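Phthiocerol/phenolphthiocerol synthesis polyketide synthase type I PpsC (Mycobacterium tuberculosis, PDB 5NJI) contains a dehydratase domain that probably removes water from beta-hydroxyacyl intermediates during assembly of the phthiocerol and phenolphthiocerol lipids. Local coordinates at residues E126-S131 with W136-T141; G35-D38 with T43-W46. The protein carries 1 engineered substitution. One frame throughout, in Å; residues are numbered along the deposited sequence.

Overall arrangement
Two antiparallel hairpins, contact 2 and then contact 1, follow one another along the chain of this dehydratase domain. From the N terminus, contact 2 comes first: strand 34-37 turns back through residues 38-43 into strand 44-50, so 35-38 closes on 43-46. Helix 70-84 and strands 93-100 and 110-118 follow before contact 1, where 126-131 closes on 136-141 over another short loop, partly unmodelled. The two loops neither nest nor cross. Strand 110-118 lies between the hairpins, paired with 44-50 and with 122-130. The contact centres are about 15 Å apart, their nearest atoms about 7 Å. Helix 70-84 touches both hairpins, while strand 136-146 continues the pairing to 93-100.

Contact 1: residues E126-S131 with W136-T141; sequences EIRTRS and WTTHAT
A beta hairpin interrupted by a classic bulge brings Ile-127 opposite both His-139 and Ala-140. The carbonyl oxygen Ile-127 O takes a short bond from His-139 N (2.8 Å) and a weak one from Ala-140 N (3.3 Å), while Ile-127 N gives its hydrogen to Ala-140 O. Beyond the bulge, Thr-129 and Thr-137 exchange two backbone bonds. The imidazole of His-139 meets Thr-129 with its edge: NE2 lies 2.8 Å from Thr-129 OG1 in a hydrogen bond. OG1 reaches it from between the backbone N and carbonyl carbon of Thr-129 (chi1 54°). Gln-102 O binds ND1, so both ring nitrogens are held and the ring's rotation is fixed.

On the other face, Thr-138 OG1 donates to the anti lone pair of Glu-126 OE2 (2.9 Å) and accepts from a water. That carboxylate also lies over the Arg-128 guanidinium in a charge contact without a directed N-H, while Arg-128 NH1 bonds Thr-115. The poorly ordered Arg-130 chain and guanidinium lie roughly over one indole face of Trp-136, CD 4.0 Å from the five-membered ring centroid (CH-pi). Two residues facing one make the classic bulge, here in a hairpin between strands 110-118 and 93-100.

Contact 2: residues G35-D38 with T43-W46; sequences GVTD and TRVW
Backbone hydrogen bonds zip Val-36 to Val-45 in a reciprocal pair: Val-36 N reaches Val-45 O at 2.9 Å, and Val-45 N reaches Val-36 O at 2.8 Å. A third bond, from Asp-38 N to Thr-43 O (2.8 Å), continues the pairing toward the turn. There Asp-38 OD1 is engaged by Thr-40.

Among side chains, the polar link is made by Arg-44. With CG anti to the backbone N (chi1 -164°) and the chain extended as far as NE, it rises from the sheet and leans toward Gly-35, bringing NH1 to Thr-37 OG1 at 3.0 Å, the oxygen almost in the guanidinium plane. One face of that flat group lies over the backbone of Gly-35 and Val-36. Its NH2 forms a salt bridge with Asp-83, whose OD2 also accepts from Trp-46 NE1, so one carboxylate oxygen ties both side chains.

The apolar contact is between Gly-35 and Trp-46: Gly-35 CA lies against a face of the Trp-46 indole, 3.3 Å from CD1, an approach made possible by the lack of a side chain.

Strand 44-50 is flanked by 34-37 and 110-118, and Trp-46 packs against Ala-80 and Thr-84 of helix 70-84 and against Thr-114 and Leu-116 of strand 110-118.

Contact 1: residues E126-S131 with W136-T141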
ATOM      1  N   GLU A 126      -8.456 -12.638   4.333  1.00 14.92           N
ATOM      2  CA  GLU A 126      -7.947 -12.444   5.687  1.00 15.99           C
ATOM      3  C   GLU A 126      -6.485 -12.857   5.693  1.00 15.08           C
ATOM      4  O   GLU A 126      -6.115 -13.858   5.071  1.00 17.44           O
ATOM      5  CB  GLU A 126      -8.772 -13.224   6.729  1.00 18.95           C
ATOM      6  CG  GLU A 126      -8.436 -12.905   8.178  1.00 39.74           C
ATOM      7  CD  GLU A 126      -9.593 -13.193   9.125  1.00 53.02           C
ATOM      8  OE1 GLU A 126     -10.721 -13.453   8.642  1.00 45.76           O
ATOM      9  OE2 GLU A 126      -9.368 -13.156  10.356  1.00 53.12           O
ATOM     10  N   ILE A 127      -5.646 -12.054   6.351  1.00 15.38           N
ATOM     11  CA  ILE A 127      -4.202 -12.246   6.349  1.00 16.43           C
ATOM     12  C   ILE A 127      -3.742 -12.394   7.788  1.00 14.10           C
ATOM     13  O   ILE A 127      -3.956 -11.495   8.608  1.00 17.86           O
ATOM     14  CB  ILE A 127      -3.480 -11.080   5.657  1.00 16.68           C
ATOM     15  CG1 ILE A 127      -3.903 -11.034   4.195  1.00 17.44           C
ATOM     16  CG2 ILE A 127      -1.960 -11.226   5.785  1.00 19.69           C
ATOM     17  CD1 ILE A 127      -3.510  -9.759   3.502  1.00 19.07           C
ATOM     18  N   ARG A 128      -3.181 -13.528   8.078  1.00 17.08           N
ATOM     19  CA  ARG A 128      -2.749 -13.895   9.395  1.00 20.40           C
ATOM     20  C   ARG A 128      -1.241 -14.314   9.444  1.00 21.22           C
ATOM     21  O   ARG A 128      -0.731 -14.537   8.429  1.00 24.37           O
ATOM     22  CB  ARG A 128      -3.551 -15.150   9.870  1.00 19.69           C
ATOM     23  CG  ARG A 128      -5.050 -15.012   9.896  1.00 21.53           C
ATOM     24  CD  ARG A 128      -5.801 -16.366  10.091  1.00 23.07           C
ATOM     25  NE  ARG A 128      -7.191 -16.263  10.373  1.00 28.25           N
ATOM     26  CZ  ARG A 128      -8.198 -16.305   9.439  1.00 36.80           C
ATOM     27  NH1 ARG A 128      -7.880 -16.491   8.108  1.00 26.48           N
ATOM     28  NH2 ARG A 128      -9.543 -16.168   9.852  1.00 50.97           N
ATOM     29  N   THR A 129      -0.649 -14.406  10.640  1.00 22.55           N
ATOM     30  CA  THR A 129       0.680 -15.040  10.833  1.00 27.08           C
ATOM     31  C   THR A 129       0.427 -16.306  11.769  1.00 43.44           C
ATOM     32  O   THR A 129      -0.446 -16.221  12.619  1.00 27.08           O
ATOM     33  CB  THR A 129       1.750 -14.131  11.447  1.00 23.53           C
ATOM     34  OG1 THR A 129       1.262 -13.595  12.647  1.00 23.09           O
ATOM     35  CG2 THR A 129       2.257 -13.004  10.437  1.00 29.38           C
ATOM     36  N   ARG A 130       1.210 -17.417  11.572  1.00 41.24           N
ATOM     37  CA  ARG A 130       1.128 -18.659  12.347  1.00 59.09           C
ATOM     38  C   ARG A 130       1.673 -18.170  13.743  1.00 62.29           C
ATOM     39  O   ARG A 130       2.770 -17.626  13.736  1.00 64.08           O
ATOM     40  CB  ARG A 130       1.937 -19.910  11.781  1.00 63.36           C
ATOM     41  CG  ARG A 130       1.584 -21.329  12.178  1.00 69.58           C
ATOM     42  CD  ARG A 130       0.336 -21.516  13.008  1.00 71.78           C
ATOM     43  NE  ARG A 130      -0.089 -22.907  13.189  1.00 75.50           N
ATOM     44  CZ  ARG A 130      -0.288 -23.801  12.157  1.00 77.23           C
ATOM     45  NH1 ARG A 130      -0.073 -23.376  10.833  1.00 70.29           N
ATOM     46  NH2 ARG A 130      -0.723 -25.129  12.427  1.00 75.10           N
ATOM     47  N   SER A 131       0.932 -18.269  14.868  1.00 55.64           N
ATOM     48  CA  SER A 131       1.674 -17.747  16.196  1.00 60.62           C
ATOM     49  C   SER A 131       2.870 -18.651  16.544  1.00 61.27           C
ATOM     50  O   SER A 131       2.861 -19.841  16.224  1.00 61.42           O
ATOM     51  CB  SER A 131       0.634 -17.744  17.303  1.00 68.44           C
ATOM     52  OG  SER A 131      -0.600 -17.237  16.830  1.00 61.55           O
ATOM     53  N   TRP A 136      -3.196 -18.601  15.298  1.00 40.51           N
ATOM     54  CA  TRP A 136      -2.996 -17.563  14.292  1.00 42.84           C
ATOM     55  C   TRP A 136      -3.379 -16.202  14.863  1.00 35.37           C
ATOM     56  O   TRP A 136      -4.231 -16.101  15.747  1.00 39.71           O
ATOM     57  CB  TRP A 136      -3.818 -17.838  13.008  1.00 36.17           C
ATOM     58  CG  TRP A 136      -3.414 -19.079  12.259  1.00 29.69           C
ATOM     59  CD1 TRP A 136      -2.491 -19.181  11.245  1.00 23.17           C
ATOM     60  CD2 TRP A 136      -3.921 -20.403  12.477  1.00 27.76           C
ATOM     61  NE1 TRP A 136      -2.407 -20.500  10.821  1.00 28.61           N
ATOM     62  CE2 TRP A 136      -3.273 -21.260  11.569  1.00 26.51           C
ATOM     63  CE3 TRP A 136      -4.874 -20.935  13.352  1.00 28.68           C
ATOM     64  CZ2 TRP A 136      -3.544 -22.630  11.513  1.00 34.38           C
ATOM     65  CZ3 TRP A 136      -5.136 -22.297  13.303  1.00 46.76           C
ATOM     66  CH2 TRP A 136      -4.477 -23.126  12.384  1.00 41.94           C
ATOM     67  N   THR A 137      -2.735 -15.151  14.335  1.00 26.23           N
ATOM     68  CA  THR A 137      -3.043 -13.755  14.642  1.00 25.76           C
ATOM     69  C   THR A 137      -3.461 -13.062  13.351  1.00 24.04           C
ATOM     70  O   THR A 137      -2.758 -13.182  12.348  1.00 23.38           O
ATOM     71  CB  THR A 137      -1.814 -13.026  15.202  1.00 30.49           C
ATOM     72  OG1 THR A 137      -1.429 -13.600  16.449  1.00 34.98           O
ATOM     73  CG2 THR A 137      -2.071 -11.526  15.384  1.00 36.29           C
ATOM     74  N   THR A 138      -4.563 -12.314  13.383  1.00 26.14           N
ATOM     75  CA  THR A 138      -5.055 -11.614  12.195  1.00 24.54           C
ATOM     76  C   THR A 138      -4.413 -10.235  12.065  1.00 20.84           C
ATOM     77  O   THR A 138      -4.468  -9.430  12.998  1.00 26.18           O
ATOM     78  CB  THR A 138      -6.575 -11.466  12.251  1.00 24.58           C
ATOM     79  OG1 THR A 138      -7.186 -12.769  12.253  1.00 25.61           O
ATOM     80  CG2 THR A 138      -7.084 -10.684  11.056  1.00 25.16           C
ATOM     81  N   HIS A 139      -3.818  -9.959  10.904  1.00 16.27           N
ATOM     82  CA  HIS A 139      -3.175  -8.675  10.670  1.00 17.37           C
ATOM     83  C   HIS A 139      -3.987  -7.755   9.793  1.00 16.31           C
ATOM     84  O   HIS A 139      -3.919  -6.536   9.968  1.00 18.34           O
ATOM     85  CB  HIS A 139      -1.792  -8.881  10.044  1.00 19.03           C
ATOM     86  CG  HIS A 139      -0.843  -9.558  10.969  1.00 18.63           C
ATOM     87  ND1 HIS A 139      -0.213  -8.895  11.998  1.00 18.88           N
ATOM     88  CD2 HIS A 139      -0.465 -10.854  11.066  1.00 21.63           C
ATOM     89  CE1 HIS A 139       0.521  -9.751  12.687  1.00 20.06           C
ATOM     90  NE2 HIS A 139       0.391 -10.946  12.136  1.00 22.27           N
ATOM     91  N   ALA A 140      -4.749  -8.292   8.849  1.00 17.15           N
ATOM     92  CA  ALA A 140      -5.506  -7.463   7.935  1.00 18.68           C
ATOM     93  C   ALA A 140      -6.661  -8.280   7.392  1.00 18.55           C
ATOM     94  O   ALA A 140      -6.586  -9.501   7.305  1.00 16.98           O
ATOM     95  CB  ALA A 140      -4.634  -6.943   6.785  1.00 20.35           C
ATOM     96  N   THR A 141      -7.725  -7.578   7.024  1.00 17.28           N
ATOM     97  CA  THR A 141      -8.850  -8.145   6.306  1.00 19.30           C
ATOM     98  C   THR A 141      -9.156  -7.238   5.134  1.00 22.99           C
ATOM     99  O   THR A 141      -8.900  -6.033   5.198  1.00 22.39           O
ATOM    100  CB  THR A 141     -10.100  -8.274   7.181  1.00 22.04           C
ATOM    101  OG1 THR A 141     -10.439  -6.990   7.720  1.00 23.64           O
ATOM    102  CG2 THR A 141      -9.860  -9.235   8.307  1.00 21.89           C
TER
HETATM  103  O   HOH W   1      -6.569 -15.212  13.461  1.00 35.58           O

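Contact 2: residues G35-D38 with T43-W46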
ATOM      1  N   GLY A  35      -0.812 -21.714  -2.861  1.00 24.51           N
ATOM      2  CA  GLY A  35      -2.182 -21.854  -2.418  1.00 21.59           C
ATOM      3  C   GLY A  35      -2.794 -23.203  -2.743  1.00 19.37           C
ATOM      4  O   GLY A  35      -2.394 -23.883  -3.692  1.00 22.33           O
ATOM      5  N   VAL A  36      -3.788 -23.570  -1.943  1.00 19.55           N
ATOM      6  CA  VAL A  36      -4.604 -24.760  -2.137  1.00 18.19           C
ATOM      7  C   VAL A  36      -6.016 -24.375  -1.733  1.00 21.69           C
ATOM      8  O   VAL A  36      -6.213 -23.479  -0.912  1.00 29.88           O
ATOM      9  CB  VAL A  36      -4.124 -25.950  -1.286  1.00 22.58           C
ATOM     10  CG1 VAL A  36      -2.644 -26.202  -1.499  1.00 25.10           C
ATOM     11  CG2 VAL A  36      -4.388 -25.691   0.162  1.00 34.27           C
ATOM     12  N   THR A  37      -7.001 -25.075  -2.280  1.00 17.80           N
ATOM     13  CA  THR A  37      -8.383 -24.900  -1.858  1.00 17.17           C
ATOM     14  C   THR A  37      -8.777 -26.052  -0.940  1.00 17.29           C
ATOM     15  O   THR A  37      -8.618 -27.221  -1.303  1.00 19.27           O
ATOM     16  CB  THR A  37      -9.297 -24.815  -3.074  1.00 21.68           C
ATOM     17  OG1 THR A  37      -8.870 -23.690  -3.854  1.00 23.31           O
ATOM     18  CG2 THR A  37     -10.746 -24.620  -2.663  1.00 21.37           C
ATOM     19  N   ASP A  38      -9.246 -25.711   0.253  1.00 18.90           N
ATOM     20  CA  ASP A  38      -9.697 -26.697   1.242  1.00 18.57           C
ATOM     21  C   ASP A  38     -11.010 -27.310   0.758  1.00 20.24           C
ATOM     22  O   ASP A  38     -12.008 -26.586   0.631  1.00 20.53           O
ATOM     23  CB  ASP A  38      -9.854 -25.992   2.597  1.00 19.17           C
ATOM     24  CG  ASP A  38     -10.267 -26.919   3.712  1.00 20.47           C
ATOM     25  OD1 ASP A  38     -10.681 -28.051   3.410  1.00 20.28           O
ATOM     26  OD2 ASP A  38     -10.161 -26.513   4.900  1.00 20.01           O
ATOM     27  N   THR A  43     -12.705 -22.839   1.111  1.00 18.39           N
ATOM     28  CA  THR A  43     -11.827 -21.707   1.384  1.00 16.16           C
ATOM     29  C   THR A  43     -10.467 -21.919   0.741  1.00 17.85           C
ATOM     30  O   THR A  43      -9.886 -23.003   0.833  1.00 18.55           O
ATOM     31  CB  THR A  43     -11.712 -21.541   2.891  1.00 18.36           C
ATOM     32  OG1 THR A  43     -13.012 -21.273   3.409  1.00 21.82           O
ATOM     33  CG2 THR A  43     -10.740 -20.434   3.302  1.00 21.20           C
ATOM     34  N   ARG A  44      -9.962 -20.904   0.058  1.00 17.11           N
ATOM     35  CA  ARG A  44      -8.618 -21.003  -0.482  1.00 16.52           C
ATOM     36  C   ARG A  44      -7.653 -20.481   0.566  1.00 15.41           C
ATOM     37  O   ARG A  44      -7.970 -19.532   1.292  1.00 16.35           O
ATOM     38  CB  ARG A  44      -8.475 -20.242  -1.797  1.00 19.68           C
ATOM     39  CG  ARG A  44      -7.219 -20.630  -2.571  1.00 23.63           C
ATOM     40  CD  ARG A  44      -7.381 -20.370  -4.068  1.00 27.52           C
ATOM     41  NE  ARG A  44      -6.113 -20.516  -4.770  1.00 26.57           N
ATOM     42  CZ  ARG A  44      -5.588 -21.684  -5.130  1.00 33.37           C
ATOM     43  NH1 ARG A  44      -6.225 -22.817  -4.860  1.00 29.91           N
ATOM     44  NH2 ARG A  44      -4.420 -21.719  -5.761  1.00 27.12           N
ATOM     45  N   VAL A  45      -6.498 -21.145   0.673  1.00 15.27           N
ATOM     46  CA  VAL A  45      -5.516 -20.887   1.724  1.00 13.91           C
ATOM     47  C   VAL A  45      -4.137 -20.811   1.081  1.00 15.86           C
ATOM     48  O   VAL A  45      -3.775 -21.680   0.282  1.00 18.34           O
ATOM     49  CB  VAL A  45      -5.505 -21.992   2.804  1.00 14.85           C
ATOM     50  CG1 VAL A  45      -4.572 -21.588   3.942  1.00 18.31           C
ATOM     51  CG2 VAL A  45      -6.899 -22.282   3.340  1.00 17.74           C
ATOM     52  N   TRP A  46      -3.357 -19.796   1.452  1.00 15.04           N
ATOM     53  CA  TRP A  46      -1.978 -19.676   1.006  1.00 15.87           C
ATOM     54  C   TRP A  46      -1.058 -19.530   2.208  1.00 17.15           C
ATOM     55  O   TRP A  46      -1.455 -18.994   3.247  1.00 18.72           O
ATOM     56  CB  TRP A  46      -1.764 -18.435   0.117  1.00 17.84           C
ATOM     57  CG  TRP A  46      -2.550 -18.346  -1.164  1.00 16.95           C
ATOM     58  CD1 TRP A  46      -2.068 -18.558  -2.422  1.00 19.32           C
ATOM     59  CD2 TRP A  46      -3.932 -17.969  -1.324  1.00 14.22           C
ATOM     60  NE1 TRP A  46      -3.054 -18.339  -3.353  1.00 16.61           N
ATOM     61  CE2 TRP A  46      -4.204 -17.980  -2.708  1.00 15.14           C
ATOM     62  CE3 TRP A  46      -4.957 -17.620  -0.440  1.00 16.52           C
ATOM     63  CZ2 TRP A  46      -5.458 -17.652  -3.227  1.00 17.99           C
ATOM     64  CZ3 TRP A  46      -6.211 -17.295  -0.965  1.00 17.79           C
ATOM     65  CH2 TRP A  46      -6.446 -17.321  -2.339  1.00 15.04           C
TER